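Local atomic coordinates of carbonic anhydrase (Trichomonas vaginalis, PDB entry 6Y04), a protein that probably catalyses the reversible hydration of carbon dioxide to hydrogencarbonate and a proton, as a beta-class carbonic anhydrase with one zinc ion per subunit. Residues R30-V35 against E90-G95; T40-F45 against L166-D171; T58-A63 against V77-S82; S82-G87 against L156-I161. One frame throughout, in Å; residues are numbered along the deposited sequence.

Contact 1. Residues R30-V35 against E90-G95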
loop_
_atom_site.group_PDB
_atom_site.type_symbol
_atom_site.label_atom_id
_atom_site.label_comp_id
_atom_site.label_asym_id
_atom_site.label_seq_id
_atom_site.Cartn_x
_atom_site.Cartn_y
_atom_site.Cartn_z
ATOM N N ARG A 30 -11.084 -7.923 12.578
ATOM C CA ARG A 30 -10.543 -7.423 13.833
ATOM C C ARG A 30 -10.630 -5.898 13.880
ATOM O O ARG A 30 -10.185 -5.281 14.850
ATOM C CB ARG A 30 -9.115 -7.921 14.053
ATOM C CG ARG A 30 -9.040 -9.360 14.538
ATOM C CD ARG A 30 -7.611 -9.843 14.528
ATOM N NE ARG A 30 -6.734 -9.103 15.426
ATOM C CZ ARG A 30 -5.418 -9.279 15.494
ATOM N NH1 ARG A 30 -4.816 -10.180 14.734
ATOM N NH2 ARG A 30 -4.705 -8.557 16.339
ATOM N N HIS A 31 -11.203 -5.306 12.822
ATOM C CA HIS A 31 -11.532 -3.890 12.763
ATOM C C HIS A 31 -10.270 -3.038 12.873
ATOM O O HIS A 31 -10.282 -1.992 13.523
ATOM C CB HIS A 31 -12.556 -3.514 13.843
ATOM C CG HIS A 31 -13.709 -4.453 13.963
ATOM N ND1 HIS A 31 -14.715 -4.522 13.011
ATOM C CD2 HIS A 31 -14.017 -5.353 14.920
ATOM C CE1 HIS A 31 -15.578 -5.452 13.363
ATOM N NE2 HIS A 31 -15.185 -5.958 14.545
ATOM N N ILE A 32 -9.188 -3.486 12.224
ATOM C CA ILE A 32 -7.914 -2.788 12.314
ATOM C C ILE A 32 -7.350 -2.536 10.916
ATOM O O ILE A 32 -7.555 -3.322 9.990
ATOM C CB ILE A 32 -6.920 -3.535 13.228
ATOM C CG1 ILE A 32 -6.597 -4.938 12.706
ATOM C CG2 ILE A 32 -7.422 -3.561 14.666
ATOM C CD1 ILE A 32 -5.508 -5.648 13.482
ATOM N N ALA A 33 -6.659 -1.405 10.780
ATOM C CA ALA A 33 -5.921 -1.071 9.577
ATOM C C ALA A 33 -4.431 -1.031 9.910
ATOM O O ALA A 33 -4.038 -0.432 10.915
ATOM C CB ALA A 33 -6.400 0.261 9.046
ATOM N N ILE A 34 -3.613 -1.668 9.058
ATOM C CA ILE A 34 -2.160 -1.592 9.137
ATOM C C ILE A 34 -1.648 -0.727 7.987
ATOM O O ILE A 34 -1.989 -0.984 6.833
ATOM C CB ILE A 34 -1.512 -2.992 9.090
ATOM C CG1 ILE A 34 -2.219 -4.020 9.983
ATOM C CG2 ILE A 34 -0.016 -2.916 9.366
ATOM C CD1 ILE A 34 -2.133 -3.758 11.479
ATOM N N VAL A 35 -0.815 0.276 8.315
ATOM C CA VAL A 35 -0.064 1.030 7.317
ATOM C C VAL A 35 1.414 0.668 7.435
ATOM O O VAL A 35 2.022 0.869 8.483
ATOM C CB VAL A 35 -0.292 2.555 7.432
ATOM C CG1 VAL A 35 0.504 3.331 6.388
ATOM C CG2 VAL A 35 -1.773 2.920 7.352
ATOM N N GLU A 90 -9.287 0.853 14.737
ATOM C CA GLU A 90 -7.928 1.094 15.200
ATOM C C GLU A 90 -6.978 1.158 14.008
ATOM O O GLU A 90 -7.111 0.381 13.061
ATOM C CB GLU A 90 -7.482 -0.007 16.167
ATOM C CG GLU A 90 -8.211 0.014 17.506
ATOM C CD GLU A 90 -7.672 -0.929 18.568
ATOM O OE1 GLU A 90 -6.447 -0.909 18.804
ATOM O OE2 GLU A 90 -8.471 -1.693 19.154
ATOM N N ILE A 91 -6.018 2.087 14.071
ATOM C CA ILE A 91 -5.021 2.201 13.021
ATOM C C ILE A 91 -3.640 1.958 13.622
ATOM O O ILE A 91 -3.268 2.584 14.613
ATOM C CB ILE A 91 -5.102 3.569 12.307
ATOM C CG1 ILE A 91 -6.466 3.811 11.654
ATOM C CG2 ILE A 91 -3.963 3.735 11.307
ATOM C CD1 ILE A 91 -6.690 5.252 11.223
ATOM N N PHE A 92 -2.886 1.042 13.003
ATOM C CA PHE A 92 -1.492 0.820 13.349
ATOM C C PHE A 92 -0.606 1.292 12.202
ATOM O O PHE A 92 -0.721 0.796 11.079
ATOM C CB PHE A 92 -1.243 -0.668 13.595
ATOM C CG PHE A 92 -2.007 -1.238 14.759
ATOM C CD1 PHE A 92 -3.357 -1.544 14.640
ATOM C CD2 PHE A 92 -1.380 -1.460 15.977
ATOM C CE1 PHE A 92 -4.069 -2.060 15.715
ATOM C CE2 PHE A 92 -2.091 -1.976 17.051
ATOM C CZ PHE A 92 -3.430 -2.278 16.919
ATOM N N ILE A 93 0.276 2.255 12.499
ATOM C CA ILE A 93 1.288 2.673 11.541
ATOM C C ILE A 93 2.625 2.032 11.909
ATOM O O ILE A 93 3.161 2.261 12.994
ATOM C CB ILE A 93 1.348 4.212 11.452
ATOM C CG1 ILE A 93 0.015 4.763 10.938
ATOM C CG2 ILE A 93 2.515 4.666 10.584
ATOM C CD1 ILE A 93 -0.296 6.141 11.442
ATOM N N MET A 94 3.151 1.222 10.983
ATOM C CA MET A 94 4.294 0.370 11.271
ATOM C C MET A 94 5.430 0.638 10.283
ATOM O O MET A 94 5.392 0.184 9.136
ATOM C CB MET A 94 3.893 -1.105 11.227
ATOM C CG MET A 94 5.050 -2.034 11.491
ATOM S SD MET A 94 4.527 -3.703 11.867
ATOM C CE MET A 94 3.901 -4.210 10.267
ATOM N N GLY A 95 6.441 1.374 10.766
ATOM C CA GLY A 95 7.659 1.627 10.019
ATOM C C GLY A 95 8.687 0.528 10.260
ATOM O O GLY A 95 8.428 -0.420 10.998
#

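Contact 2. Residues T40-F45 against L166-D171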
loop_
_atom_site.group_PDB
_atom_site.type_symbol
_atom_site.label_atom_id
_atom_site.label_comp_id
_atom_site.label_asym_id
_atom_site.label_seq_id
_atom_site.Cartn_x
_atom_site.Cartn_y
_atom_site.Cartn_z
ATOM N N THR A 40 10.418 -5.068 0.124
ATOM C CA THR A 40 10.347 -6.439 -0.367
ATOM C C THR A 40 10.387 -7.457 0.778
ATOM O O THR A 40 9.833 -8.544 0.649
ATOM C CB THR A 40 11.448 -6.724 -1.399
ATOM O OG1 THR A 40 11.047 -7.919 -2.069
ATOM C CG2 THR A 40 12.828 -6.894 -0.799
ATOM N N ARG A 41 11.031 -7.087 1.894
ATOM C CA ARG A 41 11.321 -8.001 2.989
ATOM C C ARG A 41 10.100 -8.203 3.890
ATOM O O ARG A 41 10.087 -9.132 4.701
ATOM C CB ARG A 41 12.522 -7.490 3.795
ATOM C CG ARG A 41 13.855 -7.644 3.073
ATOM C CD ARG A 41 15.002 -6.910 3.739
ATOM N NE ARG A 41 14.758 -5.480 3.702
ATOM C CZ ARG A 41 15.597 -4.553 4.145
ATOM N NH1 ARG A 41 16.760 -4.912 4.663
ATOM N NH2 ARG A 41 15.264 -3.274 4.069
ATOM N N LEU A 42 9.093 -7.318 3.757
ATOM C CA LEU A 42 7.916 -7.369 4.611
ATOM C C LEU A 42 6.809 -8.192 3.957
ATOM O O LEU A 42 5.853 -8.570 4.632
ATOM C CB LEU A 42 7.447 -5.951 4.943
ATOM C CG LEU A 42 8.480 -5.058 5.634
ATOM C CD1 LEU A 42 7.923 -3.653 5.857
ATOM C CD2 LEU A 42 8.946 -5.673 6.943
ATOM N N VAL A 43 6.963 -8.494 2.662
ATOM C CA VAL A 43 5.993 -9.276 1.903
ATOM C C VAL A 43 5.991 -10.715 2.416
ATOM O O VAL A 43 7.028 -11.371 2.424
ATOM C CB VAL A 43 6.303 -9.227 0.391
ATOM C CG1 VAL A 43 5.381 -10.128 -0.430
ATOM C CG2 VAL A 43 6.307 -7.803 -0.145
ATOM N N ASN A 44 4.812 -11.199 2.821
ATOM C CA ASN A 44 4.643 -12.514 3.421
ATOM C C ASN A 44 5.511 -12.639 4.667
ATOM O O ASN A 44 6.175 -13.654 4.873
ATOM C CB ASN A 44 4.924 -13.663 2.447
ATOM C CG ASN A 44 3.821 -13.851 1.431
ATOM O OD1 ASN A 44 2.653 -13.553 1.691
ATOM N ND2 ASN A 44 4.186 -14.360 0.268
ATOM N N PHE A 45 5.483 -11.595 5.497
ATOM C CA PHE A 45 6.364 -11.533 6.646
ATOM C C PHE A 45 5.734 -10.691 7.747
ATOM O O PHE A 45 5.490 -11.185 8.842
ATOM C CB PHE A 45 7.732 -10.992 6.225
ATOM C CG PHE A 45 8.794 -11.115 7.284
ATOM C CD1 PHE A 45 9.270 -12.363 7.666
ATOM C CD2 PHE A 45 9.313 -9.987 7.897
ATOM C CE1 PHE A 45 10.253 -12.481 8.637
ATOM C CE2 PHE A 45 10.298 -10.105 8.868
ATOM C CZ PHE A 45 10.767 -11.350 9.236
ATOM N N LEU A 166 4.267 1.508 15.412
ATOM C CA LEU A 166 5.095 0.331 15.609
ATOM C C LEU A 166 6.333 0.431 14.725
ATOM O O LEU A 166 6.327 1.096 13.689
ATOM C CB LEU A 166 4.295 -0.925 15.257
ATOM C CG LEU A 166 2.978 -1.113 16.009
ATOM C CD1 LEU A 166 2.283 -2.387 15.559
ATOM C CD2 LEU A 166 3.191 -1.133 17.515
ATOM N N LEU A 167 7.374 -0.283 15.150
ATOM C CA LEU A 167 8.583 -0.444 14.368
ATOM C C LEU A 167 8.863 -1.938 14.244
ATOM O O LEU A 167 8.851 -2.664 15.240
ATOM C CB LEU A 167 9.723 0.309 15.066
ATOM C CG LEU A 167 11.122 0.090 14.487
ATOM C CD1 LEU A 167 11.369 0.998 13.291
ATOM C CD2 LEU A 167 12.188 0.329 15.551
ATOM N N ILE A 168 9.058 -2.389 12.997
ATOM C CA ILE A 168 9.433 -3.769 12.739
ATOM C C ILE A 168 10.850 -3.784 12.172
ATOM O O ILE A 168 11.241 -2.889 11.422
ATOM C CB ILE A 168 8.411 -4.495 11.831
ATOM C CG1 ILE A 168 8.750 -5.979 11.661
ATOM C CG2 ILE A 168 8.247 -3.799 10.487
ATOM C CD1 ILE A 168 7.667 -6.809 11.012
ATOM N N HIS A 169 11.610 -4.813 12.564
ATOM C CA HIS A 169 12.917 -5.067 11.984
ATOM C C HIS A 169 12.768 -5.975 10.765
ATOM O O HIS A 169 12.256 -7.090 10.869
ATOM C CB HIS A 169 13.886 -5.637 13.028
ATOM C CG HIS A 169 15.293 -5.632 12.530
ATOM N ND1 HIS A 169 15.700 -6.410 11.452
ATOM C CD2 HIS A 169 16.379 -4.932 12.921
ATOM C CE1 HIS A 169 16.973 -6.188 11.205
ATOM N NE2 HIS A 169 17.412 -5.296 12.100
ATOM N N PRO A 170 13.246 -5.552 9.576
ATOM C CA PRO A 170 12.964 -6.288 8.341
ATOM C C PRO A 170 13.663 -7.646 8.214
ATOM O O PRO A 170 13.293 -8.451 7.358
ATOM C CB PRO A 170 13.380 -5.299 7.241
ATOM C CG PRO A 170 14.427 -4.420 7.889
ATOM C CD PRO A 170 14.069 -4.351 9.360
ATOM N N ASP A 171 14.639 -7.917 9.089
ATOM C CA ASP A 171 15.357 -9.186 9.057
ATOM C C ASP A 171 14.804 -10.156 10.095
ATOM O O ASP A 171 14.458 -11.280 9.753
ATOM C CB ASP A 171 16.857 -8.988 9.267
ATOM C CG ASP A 171 17.528 -8.301 8.096
ATOM O OD1 ASP A 171 17.195 -8.656 6.941
ATOM O OD2 ASP A 171 18.379 -7.418 8.344
HETATM O O HOH W 1 18.355 -7.366 5.107
#

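Contact 3. Residues T58-A63 against V77-S82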
loop_
_atom_site.group_PDB
_atom_site.type_symbol
_atom_site.label_atom_id
_atom_site.label_comp_id
_atom_site.label_asym_id
_atom_site.label_seq_id
_atom_site.Cartn_x
_atom_site.Cartn_y
_atom_site.Cartn_z
ATOM N N THR A 58 -7.281 -4.477 7.075
ATOM C CA THR A 58 -6.822 -3.877 5.832
ATOM C C THR A 58 -5.341 -3.552 5.994
ATOM O O THR A 58 -4.898 -3.183 7.086
ATOM C CB THR A 58 -7.645 -2.636 5.453
ATOM O OG1 THR A 58 -7.637 -1.742 6.565
ATOM C CG2 THR A 58 -9.069 -2.964 5.067
ATOM N N VAL A 59 -4.590 -3.704 4.896
ATOM C CA VAL A 59 -3.171 -3.401 4.872
ATOM C C VAL A 59 -2.909 -2.402 3.749
ATOM O O VAL A 59 -3.260 -2.653 2.600
ATOM C CB VAL A 59 -2.310 -4.676 4.727
ATOM C CG1 VAL A 59 -0.819 -4.354 4.689
ATOM C CG2 VAL A 59 -2.618 -5.699 5.815
ATOM N N ILE A 60 -2.295 -1.269 4.113
ATOM C CA ILE A 60 -2.009 -0.155 3.221
ATOM C C ILE A 60 -0.490 -0.041 3.177
ATOM O O ILE A 60 0.135 -0.032 4.229
ATOM C CB ILE A 60 -2.669 1.124 3.786
ATOM C CG1 ILE A 60 -4.187 0.958 3.911
ATOM C CG2 ILE A 60 -2.293 2.364 2.986
ATOM C CD1 ILE A 60 -4.809 1.647 5.105
ATOM N N LYS A 61 0.102 -0.003 1.977
ATOM C CA LYS A 61 1.552 0.031 1.863
ATOM C C LYS A 61 2.010 1.070 0.843
ATOM O O LYS A 61 1.539 1.094 -0.290
ATOM C CB LYS A 61 2.116 -1.313 1.396
ATOM C CG LYS A 61 1.897 -2.521 2.299
ATOM C CD LYS A 61 2.798 -3.643 1.849
ATOM C CE LYS A 61 2.490 -4.980 2.472
ATOM N NZ LYS A 61 3.367 -6.016 1.880
ATOM N N ALA A 62 2.995 1.879 1.247
ATOM C CA ALA A 62 3.693 2.806 0.374
ATOM C C ALA A 62 5.146 2.896 0.825
ATOM O O ALA A 62 5.453 2.595 1.975
ATOM C CB ALA A 62 3.027 4.164 0.416
ATOM N N ALA A 63 6.020 3.354 -0.076
ATOM C CA ALA A 63 7.422 3.569 0.248
ATOM C C ALA A 63 7.539 4.490 1.459
ATOM O O ALA A 63 7.239 5.674 1.367
ATOM C CB ALA A 63 8.139 4.139 -0.952
ATOM N N VAL A 77 -6.902 8.361 2.266
ATOM C CA VAL A 77 -8.175 7.929 1.702
ATOM C C VAL A 77 -8.449 6.472 2.086
ATOM O O VAL A 77 -9.578 6.120 2.428
ATOM C CB VAL A 77 -8.213 8.141 0.172
ATOM C CG1 VAL A 77 -9.389 7.438 -0.503
ATOM C CG2 VAL A 77 -8.196 9.617 -0.179
ATOM N N SER A 78 -7.402 5.636 2.021
ATOM C CA SER A 78 -7.474 4.237 2.417
ATOM C C SER A 78 -7.955 4.106 3.859
ATOM O O SER A 78 -8.748 3.221 4.165
ATOM C CB SER A 78 -6.146 3.552 2.221
ATOM O OG SER A 78 -5.795 3.520 0.844
ATOM N N LEU A 79 -7.486 5.005 4.728
ATOM C CA LEU A 79 -7.882 4.990 6.128
ATOM C C LEU A 79 -9.340 5.421 6.297
ATOM O O LEU A 79 -10.049 4.862 7.134
ATOM C CB LEU A 79 -6.919 5.867 6.938
ATOM C CG LEU A 79 -5.502 5.296 7.045
ATOM C CD1 LEU A 79 -4.540 6.294 7.663
ATOM C CD2 LEU A 79 -5.497 3.977 7.807
ATOM N N LEU A 80 -9.784 6.396 5.488
ATOM C CA LEU A 80 -11.159 6.875 5.555
ATOM C C LEU A 80 -12.114 5.759 5.140
ATOM O O LEU A 80 -13.135 5.534 5.792
ATOM C CB LEU A 80 -11.342 8.115 4.669
ATOM C CG LEU A 80 -10.510 9.337 5.058
ATOM C CD1 LEU A 80 -10.610 10.441 4.006
ATOM C CD2 LEU A 80 -10.914 9.866 6.426
ATOM N N VAL A 81 -11.761 5.061 4.057
ATOM C CA VAL A 81 -12.553 3.945 3.573
ATOM C C VAL A 81 -12.571 2.846 4.635
ATOM O O VAL A 81 -13.623 2.272 4.916
ATOM C CB VAL A 81 -12.034 3.427 2.216
ATOM C CG1 VAL A 81 -12.781 2.183 1.767
ATOM C CG2 VAL A 81 -12.116 4.507 1.143
ATOM N N SER A 82 -11.404 2.567 5.226
ATOM C CA SER A 82 -11.308 1.530 6.240
ATOM C C SER A 82 -12.278 1.820 7.384
ATOM O O SER A 82 -13.012 0.930 7.818
ATOM C CB SER A 82 -9.893 1.382 6.747
ATOM O OG SER A 82 -9.055 0.843 5.737
#

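Contact 4. Residues S82-G87 against L156-I161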
loop_
_atom_site.group_PDB
_atom_site.type_symbol
_atom_site.label_atom_id
_atom_site.label_comp_id
_atom_site.label_asym_id
_atom_site.label_seq_id
_atom_site.Cartn_x
_atom_site.Cartn_y
_atom_site.Cartn_z
ATOM N N SER A 82 -11.404 2.567 5.226
ATOM C CA SER A 82 -11.308 1.530 6.240
ATOM C C SER A 82 -12.278 1.820 7.384
ATOM O O SER A 82 -13.012 0.930 7.818
ATOM C CB SER A 82 -9.893 1.382 6.747
ATOM O OG SER A 82 -9.055 0.843 5.737
ATOM N N ILE A 83 -12.277 3.076 7.861
ATOM C CA ILE A 83 -13.029 3.421 9.061
ATOM C C ILE A 83 -14.522 3.470 8.739
ATOM O O ILE A 83 -15.325 2.812 9.400
ATOM C CB ILE A 83 -12.542 4.748 9.678
ATOM C CG1 ILE A 83 -11.086 4.674 10.134
ATOM C CG2 ILE A 83 -13.461 5.193 10.812
ATOM C CD1 ILE A 83 -10.447 6.036 10.294
ATOM N N TYR A 84 -14.872 4.253 7.709
ATOM C CA TYR A 84 -16.246 4.671 7.472
ATOM C C TYR A 84 -17.016 3.609 6.701
ATOM O O TYR A 84 -18.179 3.359 7.001
ATOM C CB TYR A 84 -16.264 6.024 6.769
ATOM C CG TYR A 84 -15.747 7.143 7.633
ATOM C CD1 TYR A 84 -16.345 7.435 8.848
ATOM C CD2 TYR A 84 -14.670 7.916 7.232
ATOM C CE1 TYR A 84 -15.884 8.470 9.646
ATOM C CE2 TYR A 84 -14.190 8.951 8.015
ATOM C CZ TYR A 84 -14.803 9.230 9.223
ATOM O OH TYR A 84 -14.327 10.240 10.002
ATOM N N GLU A 85 -16.349 2.975 5.732
ATOM C CA GLU A 85 -17.014 2.002 4.886
ATOM C C GLU A 85 -16.847 0.596 5.467
ATOM O O GLU A 85 -17.763 -0.210 5.362
ATOM C CB GLU A 85 -16.552 2.133 3.430
ATOM C CG GLU A 85 -17.644 1.800 2.418
ATOM C CD GLU A 85 -18.666 2.885 2.059
ATOM O OE1 GLU A 85 -18.666 3.974 2.687
ATOM O OE2 GLU A 85 -19.470 2.649 1.128
ATOM N N LEU A 86 -15.711 0.308 6.118
ATOM C CA LEU A 86 -15.364 -1.078 6.408
ATOM C C LEU A 86 -15.276 -1.380 7.907
ATOM O O LEU A 86 -14.928 -2.501 8.280
ATOM C CB LEU A 86 -14.063 -1.430 5.688
ATOM C CG LEU A 86 -14.164 -1.536 4.165
ATOM C CD1 LEU A 86 -12.776 -1.633 3.550
ATOM C CD2 LEU A 86 -15.021 -2.726 3.743
ATOM N N GLY A 87 -15.569 -0.388 8.761
ATOM C CA GLY A 87 -15.764 -0.625 10.184
ATOM C C GLY A 87 -14.475 -0.699 11.003
ATOM O O GLY A 87 -14.495 -1.208 12.118
ATOM N N LEU A 156 -10.647 14.713 9.192
ATOM C CA LEU A 156 -11.603 13.761 8.656
ATOM C C LEU A 156 -11.583 12.472 9.480
ATOM O O LEU A 156 -12.389 11.579 9.237
ATOM C CB LEU A 156 -11.275 13.476 7.188
ATOM C CG LEU A 156 -11.399 14.642 6.205
ATOM C CD1 LEU A 156 -11.488 14.126 4.781
ATOM C CD2 LEU A 156 -12.598 15.523 6.522
ATOM N N ILE A 157 -10.664 12.379 10.450
ATOM C CA ILE A 157 -10.484 11.147 11.201
ATOM C C ILE A 157 -10.978 11.337 12.635
ATOM O O ILE A 157 -10.497 12.213 13.354
ATOM C CB ILE A 157 -9.032 10.632 11.093
ATOM C CG1 ILE A 157 -8.795 10.027 9.709
ATOM C CG2 ILE A 157 -8.714 9.628 12.193
ATOM C CD1 ILE A 157 -7.377 9.642 9.437
ATOM N N PRO A 158 -11.951 10.508 13.090
ATOM C CA PRO A 158 -12.597 10.698 14.391
ATOM C C PRO A 158 -11.588 10.596 15.530
ATOM O O PRO A 158 -10.582 9.906 15.399
ATOM C CB PRO A 158 -13.590 9.530 14.496
ATOM C CG PRO A 158 -13.783 9.057 13.078
ATOM C CD PRO A 158 -12.470 9.334 12.375
ATOM N N LYS A 159 -11.884 11.274 16.643
ATOM C CA LYS A 159 -11.007 11.323 17.804
ATOM C C LYS A 159 -11.023 9.993 18.556
ATOM O O LYS A 159 -10.098 9.700 19.314
ATOM C CB LYS A 159 -11.401 12.498 18.705
ATOM C CG LYS A 159 -11.289 13.868 18.045
ATOM C CD LYS A 159 -9.890 14.177 17.537
ATOM C CE LYS A 159 -9.694 15.614 17.100
ATOM N NZ LYS A 159 -8.261 15.886 16.825
ATOM N N ASN A 160 -12.063 9.187 18.317
ATOM C CA ASN A 160 -12.259 7.957 19.063
ATOM C C ASN A 160 -11.592 6.771 18.363
ATOM O O ASN A 160 -11.795 5.632 18.779
ATOM C CB ASN A 160 -13.744 7.694 19.341
ATOM C CG ASN A 160 -14.529 7.291 18.107
ATOM O OD1 ASN A 160 -14.354 7.859 17.037
ATOM N ND2 ASN A 160 -15.399 6.305 18.238
ATOM N N ILE A 161 -10.826 7.026 17.295
ATOM C CA ILE A 161 -10.107 5.964 16.606
ATOM C C ILE A 161 -8.642 6.025 17.042
ATOM O O ILE A 161 -7.906 6.919 16.623
ATOM C CB ILE A 161 -10.252 6.085 15.068
ATOM C CG1 ILE A 161 -11.707 6.012 14.588
ATOM C CG2 ILE A 161 -9.338 5.105 14.335
ATOM C CD1 ILE A 161 -12.348 4.646 14.644
#

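Contact 1. Residues R30-V35 against E90-G95
Two parallel strands meet here in the middle of the mixed sheet of the beta-carbonic anhydrase fold. Residues 32-35 and 90-95 run 4.7 Å apart at closest, with their directions 19° from each other. Ile32, Ile34, Glu90 and Phe92 point to one face of the sheet. Ala33, Val35, Ile91 and Ile93 point to the other.

Phe92 carries most of the first face. Its CG lies beside its own backbone N, and the CD1/CE1 side of the ring faces Ile32 and Ile34. Ile32 comes to the ring edge, with CG2 3.8 Å from Phe92 CE1. Ile34 arrives obliquely. Its CG1 is anti to the carbonyl carbon and chi2 is -66°, so Ile34 CD1 ends 3.8 Å from Phe92 CB. Ile7 of the second subunit also packs on Phe92, and His164 of the same chain stacks with its ring. The carboxylate of Glu90 turns away to Tyr182 and His164.

On the opposite face the fit is looser. Val35 CB is 4.2 Å from Ile93 CG1, and Leu79 of helix 74-85 covers Ala33, Val35 and Ile91. The backbone bonds beneath are mostly straight, and Phe92 N gives its hydrogen to Ala33 O at 2.8 Å, almost in line. The bond at the strand entrance is different: Glu90 N reaches His31 O at 3.2 Å, bent to 139°.

Contact 2. Residues T40-F45 against L166-D171
His169 ND1 is gripped by two backbone N-H groups. Asp171 N donates to it in the ring plane at 3.0 Å, and Thr172 N adds a weak bond. An accepting ND1 is consistent with a neutral ring protonated at NE2. The bonds tie the histidine ring to the backbone just after Pro170.

Arg41 and Pro170 lie side by side and point the same way. Pro170 CB sits over the centre of the guanidinium, 3.8 Å above its plane. The arginine chain bends at chi3 (-64°) to lay this flat group along the proline. Arg41 NH2 forms a salt bridge with Asp39, the Asp-Arg pair of the beta-class active site. Arg41 NH1 uses a water instead: it donates to water 1 at 3.0 Å, and that water donates to Asp171 OD1. The two charges stay 4.4 Å apart from Arg41 NH1 to Asp171 OD1, so their attraction is probably weakened but not lost.

Leu42 and Ile168 meet tip to tip, CD2 to CG2 at 4.1 Å. Phe45 brings CE2 to 3.7 Å from Pro170 O, and its ring has a cation-pi contact with Arg54 of the second subunit. The 40-45 loop thus runs from strand 32-36 to helix 46-49, resting on the end of strand 163-168, while Ile168 and Pro170 also touch zinc ligand His96 on strand 90-96.

Contact 3. Residues T58-A63 against V77-S82
Thr58 holds OG1 in the crowded position between its backbone N and carbonyl carbon (chi1 54°). This turns the hydroxyl to the helix and sets CG2 beside the backbone N. Ser82 has OG beside its own N (chi1 -69°), which points it back at the strand and at the preceding turn of its helix. The two hydroxyls therefore meet. Thr58 OG1 donates to Ser82 OG at 3.1 Å, and Ser82 OG passes its own hydrogen to Ser78 O at 2.9 Å. Ser82 OG is thus held by one bond received and one given. Ser78 O takes two donors, Ser82 OG from above the carbonyl plane and Ser82 N through the regular helix bond.

Next to this polar chain lies an apolar patch made by Ile60. Its chi2 of 144° is away from a staggered value. CD1 comes to 3.6 Å from Leu79 CD2, the two side chains crossing obliquely. Ile60 CG1 lies 3.7 Å from Ser78 CB, so the serine offers its carbon here. Ser78 OG turns elsewhere, to Asp74 O and to Ala63 N of the second subunit.

Strand 58-61 and helix 77-82 run antiparallel, with axes 9.6 Å apart at closest. This is the first half of a beta-alpha-beta crossover: strand 57-61, helix 74-85, then strand 90-96. The helix packs against one face of the sheet, with Leu79 also reaching Val35 on strand 32-36, which lies between the two strands of the crossover.

Contact 4. Residues S82-G87 against L156-I161
The tight part of this contact is the phenol tip of Tyr84. Its OH donates to Leu156 O at 2.5 Å, a very short hydrogen bond. The carbonyl oxygen lies at the ring edge, in the plane of the ring. The hydroxyl approaches the carbonyl from 29° above the carbonyl plane. Pro158 meets the same tip head on, with CD 3.1 Å and CG 3.3 Å from Tyr84 OH. The tyrosine CG lies beside its backbone N, and the ring reaches outward from the helix to the loop. Ile83 CG2 lies over one face of the ring, offset toward its rim.

Ile83 makes the looser part. Its CG2 reaches tip to tip toward Ile161 CD1 at 4.0 Å. Its CD1 lies 4.4 Å from both Ile157 CG1 and Pro158 CD. Beyond this patch the loop opens to solvent at Lys159 and Asn160, the middle of a type I turn from Pro158 to Ile161. Arg152 bonds to Pro158 O and Ile161 O.

The contact joins the end of helix 74-85, where a wider pi-type turn leads to Gly87, to the loop before strand 163-168. It lies away from the zinc site. Its chemistry is one phenol-to-carbonyl bond among apolar groups: the bond satisfies a buried backbone oxygen and gives the ring tip a definite polar partner, while the isoleucines add contact without direction.

All four contacts are buried. Contact 3 lies nearest the centre of the chain and contact 4 farthest, about 18 Å away between centres. Contacts 1 and 3 share the sheet: Ile34 bonds by its backbone to Thr58 and Ile60. Contact 2 joins the other edge of strand 90-96 through Ile93 and Gly95, and lies closest to the zinc. Contacts 3 and 4 use successive turns of helix 74-85 and share Ser82. Backbone bonds dominate contact 1. The polar part of contact 3 is a hydroxyl relay and that of contact 4 one phenol-carbonyl bond, each beside isoleucine packing. Contact 2 adds a water bridge between Arg41 and Asp171 to mostly nonpolar packing. All touch the second subunit.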